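Local coordinates for protein nitroalkane oxidase (Podospora anserina, PDB 3MKH) that oxidises primary and secondary nitroalkanes to aldehydes or ketones, using FAD and molecular oxygen and releasing nitrite and hydrogen peroxide, at residues A[32-37]-A[41-46]; A[49-54]-A[175-180]. All blocks are in the same frame, centred on the assembly; numbering follows the deposited sequence.

Interaction 1: residues A[32-37]-A[41-46]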
loop_
_atom_site.group_PDB
_atom_site.type_symbol
_atom_site.label_atom_id
_atom_site.label_comp_id
_atom_site.label_asym_id
_atom_site.label_seq_id
_atom_site.Cartn_x
_atom_site.Cartn_y
_atom_site.Cartn_z
ATOM N N THR A 32 27.529 -16.702 -20.960
ATOM C CA THR A 32 27.343 -17.480 -22.168
ATOM C C THR A 32 26.078 -17.111 -22.944
ATOM O O THR A 32 26.163 -16.789 -24.136
ATOM C CB THR A 32 27.373 -18.974 -21.853
ATOM O OG1 THR A 32 28.701 -19.320 -21.450
ATOM C CG2 THR A 32 26.981 -19.797 -23.080
ATOM N N TYR A 33 24.913 -17.126 -22.292
ATOM C CA TYR A 33 23.670 -16.876 -23.044
ATOM C C TYR A 33 23.494 -15.422 -23.517
ATOM O O TYR A 33 22.829 -15.147 -24.521
ATOM C CB TYR A 33 22.420 -17.450 -22.338
ATOM C CG TYR A 33 21.908 -16.750 -21.089
ATOM C CD1 TYR A 33 21.393 -15.458 -21.140
ATOM C CD2 TYR A 33 21.843 -17.425 -19.867
ATOM C CE1 TYR A 33 20.880 -14.831 -19.982
ATOM C CE2 TYR A 33 21.338 -16.805 -18.718
ATOM C CZ TYR A 33 20.859 -15.517 -18.786
ATOM O OH TYR A 33 20.358 -14.897 -17.657
ATOM N N LEU A 34 24.127 -14.501 -22.809
ATOM C CA LEU A 34 24.141 -13.081 -23.180
ATOM C C LEU A 34 24.750 -12.817 -24.577
ATOM O O LEU A 34 24.535 -11.759 -25.177
ATOM C CB LEU A 34 24.922 -12.298 -22.119
ATOM C CG LEU A 34 24.181 -11.323 -21.199
ATOM C CD1 LEU A 34 22.709 -11.608 -21.094
ATOM C CD2 LEU A 34 24.827 -11.228 -19.821
ATOM N N GLN A 35 25.499 -13.778 -25.100
ATOM C CA GLN A 35 26.040 -13.656 -26.458
ATOM C C GLN A 35 24.958 -13.785 -27.537
ATOM O O GLN A 35 25.163 -13.414 -28.701
ATOM C CB GLN A 35 27.118 -14.713 -26.679
ATOM C CG GLN A 35 28.187 -14.716 -25.588
ATOM C CD GLN A 35 29.412 -13.899 -25.954
ATOM O OE1 GLN A 35 29.376 -12.661 -25.973
ATOM N NE2 GLN A 35 30.514 -14.592 -26.244
ATOM N N HIS A 36 23.807 -14.322 -27.157
ATOM C CA HIS A 36 22.700 -14.455 -28.091
ATOM C C HIS A 36 21.698 -13.338 -27.859
ATOM O O HIS A 36 21.670 -12.741 -26.778
ATOM C CB HIS A 36 22.023 -15.815 -27.935
ATOM C CG HIS A 36 22.921 -16.969 -28.246
ATOM N ND1 HIS A 36 23.450 -17.180 -29.500
ATOM C CD2 HIS A 36 23.395 -17.969 -27.464
ATOM C CE1 HIS A 36 24.204 -18.265 -29.482
ATOM N NE2 HIS A 36 24.189 -18.764 -28.258
ATOM N N PRO A 37 20.862 -13.056 -28.869
ATOM C CA PRO A 37 19.843 -12.006 -28.783
ATOM C C PRO A 37 18.850 -12.272 -27.639
ATOM O O PRO A 37 18.574 -13.427 -27.330
ATOM C CB PRO A 37 19.135 -12.095 -30.144
ATOM C CG PRO A 37 20.127 -12.772 -31.059
ATOM C CD PRO A 37 20.837 -13.752 -30.165
ATOM N N PRO A 41 15.694 -18.338 -28.721
ATOM C CA PRO A 41 15.686 -19.661 -28.085
ATOM C C PRO A 41 17.093 -20.229 -27.876
ATOM O O PRO A 41 17.264 -21.196 -27.116
ATOM C CB PRO A 41 14.913 -20.528 -29.089
ATOM C CG PRO A 41 14.045 -19.563 -29.824
ATOM C CD PRO A 41 14.863 -18.301 -29.935
ATOM N N LEU A 42 18.082 -19.660 -28.559
ATOM C CA LEU A 42 19.469 -20.098 -28.397
ATOM C C LEU A 42 20.024 -19.777 -27.004
ATOM O O LEU A 42 21.040 -20.360 -26.583
ATOM C CB LEU A 42 20.378 -19.462 -29.460
ATOM C CG LEU A 42 20.700 -20.184 -30.783
ATOM C CD1 LEU A 42 19.515 -20.967 -31.316
ATOM C CD2 LEU A 42 21.181 -19.174 -31.819
ATOM N N ARG A 43 19.405 -18.829 -26.301
ATOM C CA ARG A 43 19.844 -18.543 -24.938
ATOM C C ARG A 43 19.664 -19.792 -24.078
ATOM O O ARG A 43 20.593 -20.232 -23.399
ATOM C CB ARG A 43 19.080 -17.359 -24.332
ATOM C CG ARG A 43 19.519 -16.029 -24.893
ATOM C CD ARG A 43 19.091 -14.836 -24.045
ATOM N NE ARG A 43 19.809 -13.643 -24.494
ATOM C CZ ARG A 43 19.917 -12.513 -23.807
ATOM N NH1 ARG A 43 19.332 -12.374 -22.618
ATOM N NH2 ARG A 43 20.619 -11.511 -24.320
ATOM N N PHE A 44 18.460 -20.349 -24.109
ATOM C CA PHE A 44 18.167 -21.603 -23.416
ATOM C C PHE A 44 19.151 -22.698 -23.854
ATOM O O PHE A 44 19.826 -23.307 -23.033
ATOM C CB PHE A 44 16.732 -22.030 -23.728
ATOM C CG PHE A 44 16.449 -23.468 -23.440
ATOM C CD1 PHE A 44 16.345 -23.920 -22.134
ATOM C CD2 PHE A 44 16.252 -24.368 -24.479
ATOM C CE1 PHE A 44 16.060 -25.244 -21.869
ATOM C CE2 PHE A 44 15.973 -25.688 -24.224
ATOM C CZ PHE A 44 15.879 -26.132 -22.915
ATOM N N GLN A 45 19.241 -22.937 -25.156
ATOM C CA GLN A 45 20.094 -24.014 -25.653
ATOM C C GLN A 45 21.534 -23.857 -25.177
ATOM O O GLN A 45 22.174 -24.839 -24.798
ATOM C CB GLN A 45 20.021 -24.122 -27.182
ATOM C CG GLN A 45 18.666 -24.557 -27.710
ATOM C CD GLN A 45 18.694 -24.874 -29.206
ATOM O OE1 GLN A 45 18.266 -25.953 -29.642
ATOM N NE2 GLN A 45 19.216 -23.947 -29.988
ATOM N N SER A 46 22.029 -22.619 -25.161
ATOM C CA SER A 46 23.408 -22.351 -24.776
ATOM C C SER A 46 23.702 -22.699 -23.310
ATOM O O SER A 46 24.857 -22.740 -22.912
ATOM C CB SER A 46 23.782 -20.880 -25.027
ATOM O OG SER A 46 23.265 -20.032 -24.006
#

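Interaction 2: residues A[49-54]-A[175-180]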
loop_
_atom_site.group_PDB
_atom_site.type_symbol
_atom_site.label_atom_id
_atom_site.label_comp_id
_atom_site.label_asym_id
_atom_site.label_seq_id
_atom_site.Cartn_x
_atom_site.Cartn_y
_atom_site.Cartn_z
ATOM N N PRO A 49 25.635 -26.948 -21.512
ATOM C CA PRO A 49 26.882 -27.363 -20.859
ATOM C C PRO A 49 26.916 -27.053 -19.358
ATOM O O PRO A 49 27.386 -27.882 -18.570
ATOM C CB PRO A 49 27.953 -26.565 -21.614
ATOM C CG PRO A 49 27.357 -26.392 -22.994
ATOM C CD PRO A 49 25.880 -26.209 -22.768
ATOM N N THR A 50 26.428 -25.890 -18.940
ATOM C CA THR A 50 26.454 -25.623 -17.505
ATOM C C THR A 50 25.396 -26.410 -16.748
ATOM O O THR A 50 25.596 -26.758 -15.586
ATOM C CB THR A 50 26.401 -24.125 -17.149
ATOM O OG1 THR A 50 25.346 -23.506 -17.862
ATOM C CG2 THR A 50 27.721 -23.429 -17.513
ATOM N N TYR A 51 24.277 -26.704 -17.395
ATOM C CA TYR A 51 23.308 -27.613 -16.804
ATOM C C TYR A 51 23.951 -28.993 -16.589
ATOM O O TYR A 51 23.777 -29.617 -15.533
ATOM C CB TYR A 51 22.067 -27.706 -17.702
ATOM C CG TYR A 51 20.926 -28.560 -17.185
ATOM C CD1 TYR A 51 20.971 -29.949 -17.277
ATOM C CD2 TYR A 51 19.792 -27.981 -16.645
ATOM C CE1 TYR A 51 19.926 -30.734 -16.824
ATOM C CE2 TYR A 51 18.728 -28.761 -16.202
ATOM C CZ TYR A 51 18.804 -30.140 -16.296
ATOM O OH TYR A 51 17.753 -30.925 -15.867
ATOM N N ALA A 52 24.702 -29.472 -17.582
ATOM C CA ALA A 52 25.392 -30.755 -17.442
ATOM C C ALA A 52 26.392 -30.728 -16.282
ATOM O O ALA A 52 26.612 -31.744 -15.610
ATOM C CB ALA A 52 26.110 -31.135 -18.749
ATOM N N ALA A 53 27.009 -29.572 -16.053
ATOM C CA ALA A 53 27.948 -29.428 -14.945
ATOM C C ALA A 53 27.225 -29.520 -13.606
ATOM O O ALA A 53 27.766 -30.083 -12.647
ATOM C CB ALA A 53 28.736 -28.105 -15.050
ATOM N N ALA A 54 26.015 -28.954 -13.536
ATOM C CA ALA A 54 25.187 -29.035 -12.326
ATOM C C ALA A 54 24.756 -30.467 -12.075
ATOM O O ALA A 54 24.687 -30.931 -10.928
ATOM C CB ALA A 54 23.953 -28.129 -12.452
ATOM N N ALA A 175 10.028 -28.971 -24.002
ATOM C CA ALA A 175 10.450 -29.224 -25.380
ATOM C C ALA A 175 11.876 -29.787 -25.509
ATOM O O ALA A 175 12.291 -30.187 -26.595
ATOM C CB ALA A 175 10.274 -27.952 -26.230
ATOM N N GLY A 176 12.625 -29.833 -24.404
ATOM C CA GLY A 176 13.972 -30.397 -24.428
ATOM C C GLY A 176 15.003 -29.471 -25.055
ATOM O O GLY A 176 14.658 -28.393 -25.540
ATOM N N TRP A 177 16.268 -29.889 -25.058
ATOM C CA TRP A 177 17.344 -29.045 -25.571
ATOM C C TRP A 177 17.223 -28.771 -27.070
ATOM O O TRP A 177 17.637 -27.706 -27.546
ATOM C CB TRP A 177 18.709 -29.669 -25.285
ATOM C CG TRP A 177 19.006 -29.810 -23.832
ATOM C CD1 TRP A 177 19.147 -30.981 -23.135
ATOM C CD2 TRP A 177 19.204 -28.751 -22.885
ATOM N NE1 TRP A 177 19.426 -30.715 -21.817
ATOM C CE2 TRP A 177 19.461 -29.357 -21.633
ATOM C CE3 TRP A 177 19.195 -27.351 -22.975
ATOM C CZ2 TRP A 177 19.696 -28.615 -20.479
ATOM C CZ3 TRP A 177 19.430 -26.607 -21.817
ATOM C CH2 TRP A 177 19.687 -27.246 -20.587
ATOM N N ASP A 178 16.659 -29.730 -27.802
ATOM C CA ASP A 178 16.593 -29.645 -29.260
ATOM C C ASP A 178 15.163 -29.364 -29.737
ATOM O O ASP A 178 14.873 -29.418 -30.935
ATOM C CB ASP A 178 17.173 -30.907 -29.915
ATOM C CG ASP A 178 16.326 -32.148 -29.682
ATOM O OD1 ASP A 178 15.296 -32.071 -28.967
ATOM O OD2 ASP A 178 16.705 -33.214 -30.218
ATOM N N PHE A 179 14.272 -29.088 -28.783
ATOM C CA PHE A 179 12.903 -28.702 -29.088
ATOM C C PHE A 179 12.049 -29.827 -29.673
ATOM O O PHE A 179 10.986 -29.580 -30.225
ATOM C CB PHE A 179 12.899 -27.462 -29.993
ATOM C CG PHE A 179 13.610 -26.291 -29.379
ATOM C CD1 PHE A 179 13.353 -25.940 -28.061
ATOM C CD2 PHE A 179 14.538 -25.561 -30.095
ATOM C CE1 PHE A 179 14.015 -24.875 -27.477
ATOM C CE2 PHE A 179 15.197 -24.488 -29.516
ATOM C CZ PHE A 179 14.928 -24.152 -28.200
ATOM N N LYS A 180 12.491 -31.064 -29.525
ATOM C CA LYS A 180 11.687 -32.180 -30.001
ATOM C C LYS A 180 11.157 -33.037 -28.850
ATOM O O LYS A 180 10.727 -34.172 -29.054
ATOM C CB LYS A 180 12.484 -33.021 -31.007
ATOM C CG LYS A 180 12.784 -32.276 -32.309
ATOM C CD LYS A 180 13.484 -33.195 -33.310
ATOM C CE LYS A 180 13.941 -32.432 -34.549
ATOM N NZ LYS A 180 12.857 -31.574 -35.121
#

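Interaction 1: residues A[32-37]-A[41-46]
Arg43, from the short helix 41-45, reaches across to the type I beta turn from Tyr33 to His36, at the end of helix 9-33, and grips the carbonyl of His36 side-on, with two nitrogens on one oxygen. NH2 of Arg43 lies 2.9 Å from His36 O, which sits in the guanidinium plane, and meets it nearly head-on to the C=O bond (160°), whereas NE of Arg43, 3.1 Å from the same His36 O, stands above the carbonyl plane. CG of Arg43 is anti to its own carbonyl carbon (chi1 -74°), and the chain runs extended to NE, which carries the guanidinium along the turn, with Leu34 CA over one face. The packing is tightest here and around Ser46: Ser46 OG is 3.2 Å from Tyr33 CB and donates to Arg43 O at 2.7 Å, a bond that fixes its hydroxyl. Buried Tyr33 turns its polar end to Glu89 and Arg30, and NH1 of Arg43 bonds Thr236.

The side toward solvent is looser and made through carbon contacts with the His36 ring. Exposed Leu42 sets its CB over the centre of that ring in a CH-pi contact, 3.7 Å from Leu42 CB to the centroid, while Ser46 CB lies at the ring edge. Across these two segments the buried guanidinium is met by a backbone carbonyl oxygen and no carboxylate, so the link probably depends on the turn holding that carbonyl in place.

Interaction 2: residues A[49-54]-A[175-180]
A T-shaped aromatic pair joins helix 48-56 of the N-terminal acyl-CoA dehydrogenase domain to the loop between strands 161-168 and 184-191 of the beta-sheet region. Trp177 supplies the edge and Tyr51 the face: the planes stand at 77°, and the centroids of the Tyr51 ring and the six-membered ring of Trp177 are 5.2 Å apart. CG of Tyr51 is swung anti to its amide nitrogen (chi1 -177°), carrying the phenol off the helix toward the indole. The nearest backbones are well separated, 10.7 Å from Tyr51 CA to Trp177 CA, and the two side chains bridge the distance.

Polar ends are held outside the pair. Tyr51 OH is hydrogen-bonded to Pro128 O and Thr99 OG1, and Trp177 NE1 to Ser127 O, so both rings are tied to the residues just before strand 130-133, and Tyr51 also to helix 90-109. Replacing Tyr51 with an alanine would probably leave the indole edge without its aromatic face and Pro128 O and Thr99 OG1 without their shared hydroxyl partner. Thr172, an FAD-binding residue, has its side chain about 9 Å from that of Tyr51. At the closest point, Trp177 CZ2 sits 3.5 Å from Tyr51 CG, displaced from the phenol centre toward the rim.

Overall arrangement
Interactions 1 and 2 lie on the same side of the chain's centre, with their own centres 12 Å apart. They come in series: the 32-37/41-46 contact closes before 49-54 begins, and helix 41-45 is followed directly by helix 48-56. Interaction 1 is local, spanning a three-residue gap, while interaction 2 joins segments 121 residues apart and brings in the loop between strands 161-168 and 184-191. They meet where Phe44 stacks on Trp177, Phe44 CZ being 3.5 Å from Trp177 CE3. Trp177 therefore contacts both short helices, which links the N-terminal helical region to the sheet; the side chains of Tyr33 and Tyr51 each lie about 12 Å from a bound FAD.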